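Local coordinates for protein putative trimethylamine methyltransferase (Rhizobium meliloti, PDB 4YYC) that probably acts as a methyltransferase, as a putative member of the trimethylamine methyltransferase family, at residues V165-M170 / K406-Q411; M196-I201 / E507-F512; K206-S211 / K226-D231; M380-G385 / Q418-G423. All coordinates share one frame; numbering follows the deposited sequence. Where two conformers were deposited one is given.

Contact 1. Residues V165-M170 / K406-Q411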
loop_
_atom_site.group_PDB
_atom_site.type_symbol
_atom_site.label_atom_id
_atom_site.label_comp_id
_atom_site.label_asym_id
_atom_site.label_seq_id
_atom_site.Cartn_x
_atom_site.Cartn_y
_atom_site.Cartn_z
ATOM N N VAL A 165 -0.286 -24.531 10.320
ATOM C CA VAL A 165 -1.695 -24.822 10.261
ATOM C C VAL A 165 -2.421 -24.274 11.494
ATOM O O VAL A 165 -3.491 -23.675 11.383
ATOM C CB VAL A 165 -1.979 -26.302 10.032
ATOM C CG1 VAL A 165 -3.468 -26.573 10.090
ATOM C CG2 VAL A 165 -1.466 -26.705 8.655
ATOM N N LYS A 166 -1.834 -24.486 12.669
ATOM C CA LYS A 166 -2.395 -23.961 13.902
ATOM C C LYS A 166 -2.525 -22.434 13.883
ATOM O O LYS A 166 -3.558 -21.888 14.246
ATOM C CB LYS A 166 -1.573 -24.404 15.122
ATOM C CG LYS A 166 -1.564 -25.920 15.376
ATOM C CD LYS A 166 -0.636 -26.230 16.542
ATOM C CE LYS A 166 -0.691 -27.693 16.910
ATOM N NZ LYS A 166 0.255 -28.088 17.974
ATOM N N LEU A 167 -1.453 -21.741 13.457
ATOM C CA LEU A 167 -1.495 -20.285 13.430
ATOM C C LEU A 167 -2.494 -19.757 12.424
ATOM O O LEU A 167 -3.174 -18.745 12.684
ATOM C CB LEU A 167 -0.101 -19.733 13.115
ATOM C CG LEU A 167 0.984 -19.982 14.187
ATOM C CD1 LEU A 167 2.294 -19.468 13.631
ATOM C CD2 LEU A 167 0.699 -19.310 15.503
ATOM N N ALA A 168 -2.635 -20.458 11.300
ATOM C CA ALA A 168 -3.637 -20.092 10.313
ATOM C C ALA A 168 -5.070 -20.313 10.828
ATOM O O ALA A 168 -5.962 -19.504 10.538
ATOM C CB ALA A 168 -3.448 -20.882 9.028
ATOM N N TYR A 169 -5.271 -21.383 11.598
ATOM C CA TYR A 169 -6.565 -21.650 12.238
ATOM C C TYR A 169 -6.927 -20.517 13.202
ATOM O O TYR A 169 -8.064 -20.073 13.253
ATOM C CB TYR A 169 -6.520 -23.010 12.951
ATOM C CG TYR A 169 -7.702 -23.270 13.818
ATOM C CD1 TYR A 169 -8.928 -23.580 13.265
ATOM C CD2 TYR A 169 -7.610 -23.132 15.210
ATOM C CE1 TYR A 169 -10.025 -23.843 14.066
ATOM C CE2 TYR A 169 -8.709 -23.392 16.021
ATOM C CZ TYR A 169 -9.904 -23.735 15.439
ATOM O OH TYR A 169 -11.005 -23.971 16.213
HETATM N N MSE A 170 -5.941 -20.040 13.964
HETATM C CA MSE A 170 -6.170 -19.013 14.964
HETATM C C MSE A 170 -6.238 -17.614 14.391
HETATM O O MSE A 170 -6.959 -16.782 14.945
HETATM C CB MSE A 170 -5.108 -19.078 16.035
HETATM C CG MSE A 170 -5.259 -20.339 16.854
HETATM SE SE MSE A 170 -3.926 -20.483 18.299
HETATM C CE MSE A 170 -2.344 -20.981 17.314
ATOM N N LYS A 406 7.209 -13.284 10.546
ATOM C CA LYS A 406 6.591 -12.639 9.407
ATOM C C LYS A 406 5.106 -13.014 9.273
ATOM O O LYS A 406 4.273 -12.165 8.968
ATOM C CB LYS A 406 7.344 -12.988 8.154
ATOM C CG LYS A 406 6.762 -12.503 6.840
ATOM C CD LYS A 406 6.900 -11.063 6.680
ATOM C CE LYS A 406 6.881 -10.498 5.212
ATOM N NZ LYS A 406 5.889 -11.221 4.320
ATOM N N PHE A 407 4.770 -14.269 9.512
ATOM C CA PHE A 407 3.384 -14.676 9.465
ATOM C C PHE A 407 2.530 -13.834 10.409
ATOM O O PHE A 407 1.453 -13.378 10.053
ATOM C CB PHE A 407 3.266 -16.168 9.836
ATOM C CG PHE A 407 1.869 -16.679 9.755
ATOM C CD1 PHE A 407 0.960 -16.490 10.820
ATOM C CD2 PHE A 407 1.444 -17.351 8.616
ATOM C CE1 PHE A 407 -0.345 -16.958 10.723
ATOM C CE2 PHE A 407 0.128 -17.855 8.555
ATOM C CZ PHE A 407 -0.748 -17.631 9.583
HETATM N N MSE A 408 3.021 -13.623 11.632
HETATM C CA MSE A 408 2.243 -12.850 12.629
HETATM C C MSE A 408 2.064 -11.409 12.224
HETATM O O MSE A 408 0.985 -10.827 12.390
HETATM C CB MSE A 408 2.898 -12.959 14.005
HETATM C CG MSE A 408 3.001 -14.392 14.538
HETATM SE SE MSE A 408 1.254 -15.247 14.718
HETATM C CE MSE A 408 0.516 -13.998 16.021
ATOM N N ILE A 409 3.112 -10.817 11.671
ATOM C CA ILE A 409 3.042 -9.404 11.237
ATOM C C ILE A 409 2.070 -9.280 10.057
ATOM O O ILE A 409 1.193 -8.398 10.019
ATOM C CB ILE A 409 4.435 -8.880 10.819
ATOM C CG1 ILE A 409 5.378 -8.858 12.029
ATOM C CG2 ILE A 409 4.336 -7.498 10.117
ATOM C CD1 ILE A 409 6.843 -8.697 11.638
ATOM N N ASP A 410 2.175 -10.216 9.121
ATOM C CA ASP A 410 1.334 -10.170 7.939
ATOM C C ASP A 410 -0.138 -10.412 8.287
ATOM O O ASP A 410 -1.029 -9.753 7.731
ATOM C CB ASP A 410 1.744 -11.238 6.913
ATOM C CG ASP A 410 3.098 -11.013 6.274
ATOM O OD1 ASP A 410 3.543 -9.850 6.178
ATOM O OD2 ASP A 410 3.688 -12.028 5.727
ATOM N N GLN A 411 -0.415 -11.377 9.136
ATOM C CA GLN A 411 -1.821 -11.661 9.450
ATOM C C GLN A 411 -2.533 -10.481 10.111
ATOM O O GLN A 411 -3.760 -10.314 9.967
ATOM C CB GLN A 411 -2.000 -12.995 10.215
ATOM C CG GLN A 411 -1.458 -13.047 11.602
ATOM C CD GLN A 411 -2.323 -12.399 12.642
ATOM O OE1 GLN A 411 -3.534 -12.576 12.662
ATOM N NE2 GLN A 411 -1.714 -11.611 13.507
#
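Phe407 reaches across to helix 158-170 with its CG anti to the backbone N (chi1 -178°), which carries the ring out to Leu167 and Ala168. Phe407 CE1 lies 3.7 Å from Leu167 CB, and its CZ reaches the backbone, 3.8 Å from Ala168 N, with the methyl of Ala168 a little farther off; the approach to the ring is oblique. With an alanine at Phe407, Leu167 CB and the backbone at Ala168 would probably lose the ring they pack against, leaving a gap between the helices. Met408, a selenomethionine, is bent at both chi2 and chi3, and these bends bring its SE to 4.2 Å from Leu167 CD2, the two side chains crossing at about a right angle. The helix segments run almost parallel, 16° apart with axes 11.3 Å from each other, like neighbouring helices in the outer layer of an alpha/beta barrel, the fold known for this family. Asp410 takes Lys406 NZ on the syn lone pair of its OD2 at 2.7 Å; Trp395 O and Ser374 OG also bind that ammonium. Gln411 folds back, its NE2 donating to Met408 O at 3.0 Å, on a lone pair in the carbonyl plane. Trp492 of helix 481-495 packs against Gln411.

Contact 2. Residues M196-I201 / E507-F512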
loop_
_atom_site.group_PDB
_atom_site.type_symbol
_atom_site.label_atom_id
_atom_site.label_comp_id
_atom_site.label_asym_id
_atom_site.label_seq_id
_atom_site.Cartn_x
_atom_site.Cartn_y
_atom_site.Cartn_z
HETATM N N MSE A 196 0.487 -33.985 5.230
HETATM C CA MSE A 196 0.208 -32.558 4.963
HETATM C C MSE A 196 -1.306 -32.421 4.906
HETATM O O MSE A 196 -1.869 -31.578 5.599
HETATM C CB MSE A 196 0.923 -32.143 3.705
HETATM C CG MSE A 196 2.429 -32.054 3.931
HETATM SE SE MSE A 196 3.420 -32.199 2.211
HETATM C CE MSE A 196 3.141 -30.386 1.731
ATOM N N VAL A 197 -1.992 -33.215 4.071
ATOM C CA VAL A 197 -3.458 -33.100 4.021
ATOM C C VAL A 197 -4.082 -33.398 5.402
ATOM O O VAL A 197 -4.970 -32.684 5.888
ATOM C CB VAL A 197 -4.072 -33.993 2.922
ATOM C CG1 VAL A 197 -5.594 -34.041 3.030
ATOM C CG2 VAL A 197 -3.599 -33.521 1.541
ATOM N N TYR A 198 -3.619 -34.454 6.045
ATOM C CA TYR A 198 -4.134 -34.810 7.361
ATOM C C TYR A 198 -4.016 -33.644 8.333
ATOM O O TYR A 198 -4.932 -33.392 9.132
ATOM C CB TYR A 198 -3.408 -36.012 7.935
ATOM C CG TYR A 198 -3.922 -36.402 9.321
ATOM C CD1 TYR A 198 -5.116 -37.115 9.468
ATOM C CD2 TYR A 198 -3.253 -36.035 10.458
ATOM C CE1 TYR A 198 -5.585 -37.498 10.732
ATOM C CE2 TYR A 198 -3.714 -36.372 11.723
ATOM C CZ TYR A 198 -4.889 -37.098 11.865
ATOM O OH TYR A 198 -5.309 -37.408 13.145
ATOM N N SER A 199 -2.893 -32.935 8.270
ATOM C CA SER A 199 -2.660 -31.796 9.190
ATOM C C SER A 199 -3.721 -30.708 9.034
ATOM O O SER A 199 -4.197 -30.149 10.013
ATOM C CB SER A 199 -1.250 -31.216 8.984
ATOM O OG SER A 199 -0.307 -32.186 9.334
ATOM N N HIS A 200 -4.116 -30.409 7.794
ATOM C CA HIS A 200 -5.188 -29.446 7.532
ATOM C C HIS A 200 -6.535 -29.895 8.090
ATOM O O HIS A 200 -7.384 -29.069 8.372
ATOM C CB HIS A 200 -5.309 -29.151 6.037
ATOM C CG HIS A 200 -4.151 -28.362 5.481
ATOM N ND1 HIS A 200 -3.926 -27.047 5.825
ATOM C CD2 HIS A 200 -3.161 -28.694 4.621
ATOM C CE1 HIS A 200 -2.854 -26.608 5.199
ATOM N NE2 HIS A 200 -2.373 -27.584 4.456
ATOM N N ILE A 201 -6.726 -31.197 8.244
ATOM C CA ILE A 201 -7.986 -31.722 8.777
ATOM C C ILE A 201 -7.961 -31.784 10.283
ATOM O O ILE A 201 -8.964 -31.426 10.920
ATOM C CB ILE A 201 -8.317 -33.099 8.152
ATOM C CG1 ILE A 201 -8.401 -32.979 6.639
ATOM C CG2 ILE A 201 -9.599 -33.650 8.759
ATOM C CD1 ILE A 201 -8.377 -34.282 5.874
ATOM N N GLU A 507 -10.160 -42.002 12.591
ATOM C CA GLU A 507 -9.706 -43.391 12.478
ATOM C C GLU A 507 -9.652 -43.827 11.013
ATOM O O GLU A 507 -8.681 -44.473 10.592
ATOM C CB GLU A 507 -10.600 -44.319 13.308
ATOM C CG GLU A 507 -10.325 -45.795 13.165
ATOM N N ALA A 508 -10.681 -43.498 10.249
ATOM C CA ALA A 508 -10.707 -43.851 8.837
ATOM C C ALA A 508 -9.603 -43.170 8.051
ATOM O O ALA A 508 -9.023 -43.758 7.145
ATOM C CB ALA A 508 -12.051 -43.504 8.226
ATOM N N LEU A 509 -9.337 -41.897 8.367
ATOM C CA LEU A 509 -8.222 -41.219 7.711
ATOM C C LEU A 509 -6.882 -41.877 8.055
ATOM O O LEU A 509 -6.062 -42.061 7.190
ATOM C CB LEU A 509 -8.177 -39.738 8.117
ATOM C CG LEU A 509 -9.312 -38.907 7.526
ATOM C CD1 LEU A 509 -9.420 -37.558 8.269
ATOM C CD2 LEU A 509 -9.124 -38.737 6.007
ATOM N N LYS A 510 -6.665 -42.168 9.336
ATOM C CA LYS A 510 -5.428 -42.796 9.769
ATOM C C LYS A 510 -5.279 -44.166 9.139
ATOM O O LYS A 510 -4.181 -44.551 8.777
ATOM C CB LYS A 510 -5.418 -42.960 11.282
ATOM C CG LYS A 510 -5.265 -41.677 12.041
ATOM C CD LYS A 510 -5.396 -41.990 13.531
ATOM C CE LYS A 510 -4.947 -40.799 14.319
ATOM N NZ LYS A 510 -3.468 -40.655 14.288
ATOM N N GLU A 511 -6.380 -44.898 9.010
ATOM C CA GLU A 511 -6.316 -46.241 8.375
ATOM C C GLU A 511 -5.927 -46.135 6.917
ATOM O O GLU A 511 -5.087 -46.907 6.453
ATOM C CB GLU A 511 -7.627 -47.013 8.512
ATOM C CG GLU A 511 -7.753 -47.668 9.869
ATOM C CD GLU A 511 -9.039 -48.448 10.055
ATOM O OE1 GLU A 511 -9.569 -48.387 11.203
ATOM O OE2 GLU A 511 -9.481 -49.155 9.093
ATOM N N PHE A 512 -6.490 -45.141 6.226
ATOM C CA PHE A 512 -6.166 -44.881 4.813
ATOM C C PHE A 512 -4.702 -44.530 4.637
ATOM O O PHE A 512 -4.008 -45.058 3.755
ATOM C CB PHE A 512 -7.031 -43.776 4.252
ATOM C CG PHE A 512 -6.648 -43.355 2.844
ATOM C CD1 PHE A 512 -7.124 -44.060 1.731
ATOM C CD2 PHE A 512 -5.784 -42.280 2.633
ATOM C CE1 PHE A 512 -6.738 -43.702 0.439
ATOM C CE2 PHE A 512 -5.403 -41.924 1.339
ATOM C CZ PHE A 512 -5.887 -42.630 0.250
#
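Ile201 and Leu509 meet tip to tip: Ile201 CG2 lies 3.9 Å from Leu509 CD1, and the CD1 atoms of Ile201 and Leu509 are 4.2 Å apart. The isoleucine has CG2 anti to its backbone N, so that this branch joins CD1 in facing the leucine methyl. Beside this pair stands Tyr198, whose ring receives Leu509 at its edge; Tyr198 CD1 lies 4.3 Å from Leu509 CB. At the far end of the ring, Tyr198 OH touches the aliphatic part of Lys510, 3.6 Å from CE. The lysine crosses the tyrosine at a slant and bends only at its last torsion (chi4 -74°), lying along the solvent side of an otherwise buried cluster.

The phenol is held from just outside the segment by a hydrogen bond between Tyr198 OH and Asp506 OD1, which ties helix 192-202 to helix 503-518 by a polar link as well as by packing. Farther out, Ile227 of helix 215-229 supports Leu509, while Phe208 backs Ile201. His200, on another side of its helix, is fixed by Ser177 OG and Gly179 O. With axes 11.4 Å apart and directions 172° from each other, the pair is an antiparallel helix packing in which helix 503-518, near the chain's C-terminus, covers helix 192-202 from outside the barrel of parallel strands.

Contact 3. Residues K206-S211 / K226-D231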
loop_
_atom_site.group_PDB
_atom_site.type_symbol
_atom_site.label_atom_id
_atom_site.label_comp_id
_atom_site.label_asym_id
_atom_site.label_seq_id
_atom_site.Cartn_x
_atom_site.Cartn_y
_atom_site.Cartn_z
ATOM N N LYS A 206 -10.764 -24.952 8.610
ATOM C CA LYS A 206 -10.871 -23.998 7.518
ATOM C C LYS A 206 -10.622 -24.708 6.196
ATOM O O LYS A 206 -9.999 -25.744 6.156
ATOM C CB LYS A 206 -9.904 -22.829 7.722
ATOM C CG LYS A 206 -10.260 -21.932 8.890
ATOM C CD LYS A 206 -9.275 -20.811 9.188
ATOM C CE LYS A 206 -9.716 -20.008 10.400
ATOM N NZ LYS A 206 -8.773 -18.884 10.645
ATOM N N PRO A 207 -11.092 -24.140 5.080
ATOM C CA PRO A 207 -10.924 -24.834 3.796
ATOM C C PRO A 207 -9.447 -24.963 3.406
ATOM O O PRO A 207 -8.675 -24.065 3.653
ATOM C CB PRO A 207 -11.656 -23.976 2.800
ATOM C CG PRO A 207 -12.161 -22.830 3.517
ATOM C CD PRO A 207 -11.887 -22.913 4.972
ATOM N N PHE A 208 -9.091 -26.091 2.819
ATOM C CA PHE A 208 -7.692 -26.419 2.566
ATOM C C PHE A 208 -7.454 -26.771 1.109
ATOM O O PHE A 208 -8.409 -26.965 0.329
ATOM C CB PHE A 208 -7.229 -27.506 3.538
ATOM C CG PHE A 208 -7.908 -28.839 3.341
ATOM C CD1 PHE A 208 -7.447 -29.723 2.386
ATOM C CD2 PHE A 208 -9.028 -29.207 4.095
ATOM C CE1 PHE A 208 -8.046 -30.968 2.210
ATOM C CE2 PHE A 208 -9.646 -30.426 3.901
ATOM C CZ PHE A 208 -9.155 -31.316 2.949
HETATM N N MSE A 209 -6.186 -26.892 0.769
HETATM C CA MSE A 209 -5.729 -27.145 -0.597
HETATM C C MSE A 209 -5.166 -28.532 -0.697
HETATM O O MSE A 209 -4.700 -29.120 0.284
HETATM C CB MSE A 209 -4.632 -26.128 -0.972
HETATM C CG MSE A 209 -5.127 -24.692 -0.963
HETATM SE SE MSE A 209 -3.648 -23.453 -1.292
HETATM C CE MSE A 209 -3.531 -23.692 -3.213
ATOM N N GLY A 210 -5.154 -29.066 -1.908
ATOM C CA GLY A 210 -4.714 -30.419 -2.151
ATOM C C GLY A 210 -3.312 -30.564 -2.647
ATOM O O GLY A 210 -2.613 -29.596 -2.936
ATOM N N SER A 211 -2.858 -31.821 -2.720
ATOM C CA SER A 211 -1.496 -32.093 -3.187
ATOM C C SER A 211 -1.491 -32.084 -4.713
ATOM O O SER A 211 -2.439 -32.613 -5.342
ATOM C CB SER A 211 -1.015 -33.452 -2.707
ATOM O OG SER A 211 0.282 -33.748 -3.231
ATOM N N LYS A 226 -13.033 -37.528 0.476
ATOM C CA LYS A 226 -14.269 -38.333 0.492
ATOM C C LYS A 226 -14.506 -38.998 1.824
ATOM O O LYS A 226 -15.655 -39.096 2.248
ATOM C CB LYS A 226 -14.291 -39.351 -0.632
ATOM C CG LYS A 226 -14.414 -38.725 -1.991
ATOM C CD LYS A 226 -14.552 -39.726 -3.138
ATOM C CE LYS A 226 -14.818 -38.967 -4.420
ATOM N NZ LYS A 226 -15.212 -39.852 -5.510
ATOM N N ILE A 227 -13.450 -39.457 2.496
ATOM C CA ILE A 227 -13.568 -39.948 3.872
ATOM C C ILE A 227 -14.136 -38.854 4.804
ATOM O O ILE A 227 -14.986 -39.125 5.650
ATOM C CB ILE A 227 -12.208 -40.467 4.400
ATOM C CG1 ILE A 227 -11.849 -41.771 3.683
ATOM C CG2 ILE A 227 -12.254 -40.705 5.909
ATOM C CD1 ILE A 227 -10.392 -42.172 3.659
ATOM N N LEU A 228 -13.662 -37.641 4.624
ATOM C CA LEU A 228 -14.027 -36.507 5.481
ATOM C C LEU A 228 -15.449 -35.978 5.238
ATOM O O LEU A 228 -16.200 -35.764 6.181
ATOM C CB LEU A 228 -13.005 -35.402 5.279
ATOM C CG LEU A 228 -13.253 -34.122 6.027
ATOM C CD1 LEU A 228 -13.366 -34.341 7.531
ATOM C CD2 LEU A 228 -12.127 -33.168 5.724
ATOM N N PHE A 229 -15.793 -35.763 3.971
ATOM C CA PHE A 229 -17.035 -35.073 3.566
ATOM C C PHE A 229 -18.111 -36.012 2.995
ATOM O O PHE A 229 -19.292 -35.618 2.896
ATOM C CB PHE A 229 -16.707 -34.105 2.437
ATOM C CG PHE A 229 -15.952 -32.890 2.856
ATOM C CD1 PHE A 229 -16.618 -31.780 3.335
ATOM C CD2 PHE A 229 -14.566 -32.818 2.708
ATOM C CE1 PHE A 229 -15.946 -30.619 3.675
ATOM C CE2 PHE A 229 -13.870 -31.663 3.080
ATOM C CZ PHE A 229 -14.556 -30.572 3.565
ATOM N N GLY A 230 -17.732 -37.218 2.580
ATOM C CA GLY A 230 -18.634 -38.101 1.829
ATOM C C GLY A 230 -18.335 -38.151 0.341
ATOM O O GLY A 230 -17.918 -37.138 -0.258
ATOM N N ASP A 231 -18.527 -39.324 -0.255
ATOM C CA ASP A 231 -18.185 -39.536 -1.658
ATOM C C ASP A 231 -19.003 -38.625 -2.578
ATOM O O ASP A 231 -18.427 -37.901 -3.393
ATOM C CB ASP A 231 -18.350 -41.020 -2.063
ATOM C CG ASP A 231 -17.753 -41.331 -3.450
ATOM O OD1 ASP A 231 -18.047 -40.611 -4.416
ATOM O OD2 ASP A 231 -16.960 -42.294 -3.591
#
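Phe208 gives up the most surface here and meets Leu228 and Phe229 with one corner of its ring. Its CG sits between the backbone N and the carbonyl carbon (chi1 66°), the crowded position, and from there the ring projects off strand 208-209 toward the end of helix 215-229. CE2 is the atom that makes both contacts. Leu228 comes from the opposite direction and brings its CD2 to the ring edge, near the ring plane, 4.1 Å from Phe208 CE2. That methyl is carried forward by a side chain extended from its helix, with CG anti to the backbone N (chi1 177°). Phe229 touches more loosely: its CE2 lies 4.5 Å from Phe208 CE2, which arrives near the plane of the Phe229 ring at an edge. Phe229 CE2 in turn stands obliquely to the Phe208 ring, so the aromatic pair meets through ring corners without stacking.

Directly after Phe229 the chain leaves the helix at Gly230 with positive phi (103°), where a CB would press on the carbonyl O of Phe229. Asp231 is modelled in two conformers, so the bond from Lys226 NZ to its OD1 is doubtful; the same ammonium forms a salt bridge with Glu235.

Around this junction, His200 of helix 192-202 packs on Phe208, while Ile505 of helix 503-518 packs on Leu228. Helix 215-229 belongs to the connection from strand 208-209 to its parallel neighbour 240-245, a beta-alpha-beta crossover, and the contact sets the end of that helix against the first strand.

Contact 4. Residues M380-G385 / Q418-G423; sequences MTLLAG and QKMAEG
Leu382 makes the apolar contact, one methyl to each of two partners on the facing segment. Leu382 CD2 rests against the root of the Met420 side chain, 3.8 Å from Met420 CG and 4.1 Å from Met420 CB, and the two side chains pass each other at a slant. CD1 meets the methyl of Ala421, with 4.2 Å between Leu382 CD1 and Ala421 CB. The leucine leaves its helix with CG anti to the backbone N (chi1 180°), pointing both methyls at the facing segment. Met420, a selenomethionine, is modelled in two conformers, so the course of its chain beyond the touching atoms is uncertain. Ile48 also packs on Leu382, and Ile44 on Ala421, so residues near the N-terminus help to wall the contact.

The arrangement joins the C-terminal ends of helices 368-383 and 404-420, in a family known for an alpha/beta barrel. Backbone bonds shape both exits. Gly385, at positive phi, completes a Schellman motif, its N bonded to Leu382 O at 3.0 Å. Across from it, Met420 to Gly423 form a type I beta turn closed by Gly423 N to Met420 O at 2.9 Å.

Polar and intersubunit contacts lie round the margin. Gln418 OE1 is bound by Ser173 OG and His175 NE2, its NE2 by Pro42 O. Lys419 forms a salt bridge with Glu335 of the second subunit, whose Leu338 packs on Met420.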
loop_
_atom_site.group_PDB
_atom_site.type_symbol
_atom_site.label_atom_id
_atom_site.label_comp_id
_atom_site.label_asym_id
_atom_site.label_seq_id
_atom_site.Cartn_x
_atom_site.Cartn_y
_atom_site.Cartn_z
HETATM N N MSE A 380 -2.260 -3.661 -3.250
HETATM C CA MSE A 380 -2.706 -3.936 -4.635
HETATM C C MSE A 380 -3.640 -5.114 -4.629
HETATM O O MSE A 380 -4.676 -5.120 -5.284
HETATM C CB MSE A 380 -1.505 -4.141 -5.553
HETATM C CG MSE A 380 -1.817 -4.656 -6.941
HETATM SE SE MSE A 380 -2.220 -6.554 -7.036
HETATM C CE MSE A 380 -0.426 -7.203 -6.619
ATOM N N THR A 381 -3.333 -6.122 -3.810
ATOM C CA THR A 381 -4.109 -7.368 -3.847
ATOM C C THR A 381 -5.557 -7.068 -3.490
ATOM O O THR A 381 -6.500 -7.517 -4.145
ATOM C CB THR A 381 -3.509 -8.391 -2.861
ATOM O OG1 THR A 381 -2.160 -8.694 -3.246
ATOM C CG2 THR A 381 -4.296 -9.660 -2.810
ATOM N N LEU A 382 -5.742 -6.243 -2.461
ATOM C CA LEU A 382 -7.108 -5.912 -2.044
ATOM C C LEU A 382 -7.766 -4.992 -3.069
ATOM O O LEU A 382 -8.935 -5.195 -3.461
ATOM C CB LEU A 382 -7.100 -5.213 -0.699
ATOM C CG LEU A 382 -8.499 -4.821 -0.181
ATOM C CD1 LEU A 382 -9.263 -6.051 0.192
ATOM C CD2 LEU A 382 -8.412 -3.852 0.975
ATOM N N LEU A 383 -7.065 -3.957 -3.488
ATOM C CA LEU A 383 -7.691 -2.947 -4.340
ATOM C C LEU A 383 -7.980 -3.462 -5.736
ATOM O O LEU A 383 -8.928 -3.000 -6.388
ATOM C CB LEU A 383 -6.822 -1.683 -4.401
ATOM C CG LEU A 383 -6.654 -0.970 -3.061
ATOM C CD1 LEU A 383 -5.823 0.255 -3.280
ATOM C CD2 LEU A 383 -7.970 -0.591 -2.460
ATOM N N ALA A 384 -7.223 -4.467 -6.178
ATOM C CA ALA A 384 -7.508 -5.143 -7.463
ATOM C C ALA A 384 -8.732 -6.025 -7.389
ATOM O O ALA A 384 -9.203 -6.487 -8.439
ATOM C CB ALA A 384 -6.295 -5.980 -7.881
ATOM N N GLY A 385 -9.254 -6.313 -6.194
ATOM C CA GLY A 385 -10.406 -7.222 -6.067
ATOM C C GLY A 385 -9.996 -8.673 -6.198
ATOM O O GLY A 385 -10.683 -9.458 -6.845
ATOM N N GLN A 418 -9.248 -6.619 5.852
ATOM C CA GLN A 418 -10.613 -7.067 6.051
ATOM C C GLN A 418 -11.506 -5.900 6.475
ATOM O O GLN A 418 -12.618 -5.750 5.967
ATOM C CB GLN A 418 -10.628 -8.194 7.109
ATOM C CG GLN A 418 -12.000 -8.705 7.444
ATOM C CD GLN A 418 -12.230 -10.186 7.238
ATOM O OE1 GLN A 418 -11.313 -11.003 7.401
ATOM N NE2 GLN A 418 -13.479 -10.551 6.997
ATOM N N LYS A 419 -11.012 -5.083 7.374
ATOM C CA LYS A 419 -11.802 -3.931 7.826
ATOM C C LYS A 419 -11.923 -2.875 6.715
ATOM O O LYS A 419 -13.017 -2.331 6.498
ATOM C CB LYS A 419 -11.176 -3.362 9.094
ATOM C CG LYS A 419 -11.869 -2.130 9.641
ATOM C CD LYS A 419 -13.320 -2.453 10.077
ATOM C CE LYS A 419 -13.999 -1.206 10.639
ATOM N NZ LYS A 419 -13.191 -0.646 11.764
HETATM N N MSE A 420 -10.822 -2.592 6.009
HETATM C CA MSE A 420 -10.808 -1.629 4.889
HETATM C C MSE A 420 -11.849 -1.967 3.865
HETATM O O MSE A 420 -12.533 -1.100 3.307
HETATM C CB MSE A 420 -9.417 -1.619 4.230
HETATM C CG MSE A 420 -9.272 -0.729 2.993
HETATM SE SE MSE A 420 -9.054 1.092 3.705
HETATM C CE MSE A 420 -7.222 0.651 4.289
ATOM N N ALA A 421 -11.966 -3.250 3.564
ATOM C CA ALA A 421 -12.875 -3.745 2.525
ATOM C C ALA A 421 -14.318 -3.419 2.777
ATOM O O ALA A 421 -15.095 -3.422 1.823
ATOM C CB ALA A 421 -12.706 -5.244 2.409
ATOM N N GLU A 422 -14.683 -3.127 4.023
ATOM C CA GLU A 422 -16.082 -2.762 4.364
ATOM C C GLU A 422 -16.422 -1.370 3.876
ATOM O O GLU A 422 -17.605 -1.016 3.813
ATOM C CB GLU A 422 -16.329 -2.821 5.859
ATOM C CG GLU A 422 -16.107 -4.183 6.491
ATOM C CD GLU A 422 -16.307 -4.137 8.006
ATOM O OE1 GLU A 422 -16.604 -3.055 8.555
ATOM O OE2 GLU A 422 -16.150 -5.183 8.655
ATOM N N GLY A 423 -15.412 -0.565 3.577
ATOM C CA GLY A 423 -15.631 0.793 3.037
ATOM C C GLY A 423 -16.200 1.737 4.088
ATOM O O GLY A 423 -16.037 1.517 5.296
#

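How the contacts relate
Contacts 2 and 3 are close neighbours, centres about 10 Å apart, joined by packing of Ile227 on Ala508 and Phe512. Contact 1 lies about 21 to 22 Å from both: Val165 packs on His200, and Lys206 NZ probably hydrogen-bonds Ala168 O. Contact 4 shares helix 404-420 with contact 1, centres about 19 Å apart, and stands about 35 Å from contact 2, on the opposite side of the chain's centre. Along the chain, contact 3 is nested within contacts 1 and 2, which cross each other, and contact 4 follows contact 3. Contacts 1 and 2 join segments more than 230 residues apart, whereas contact 3 is local, within one beta-alpha-beta unit.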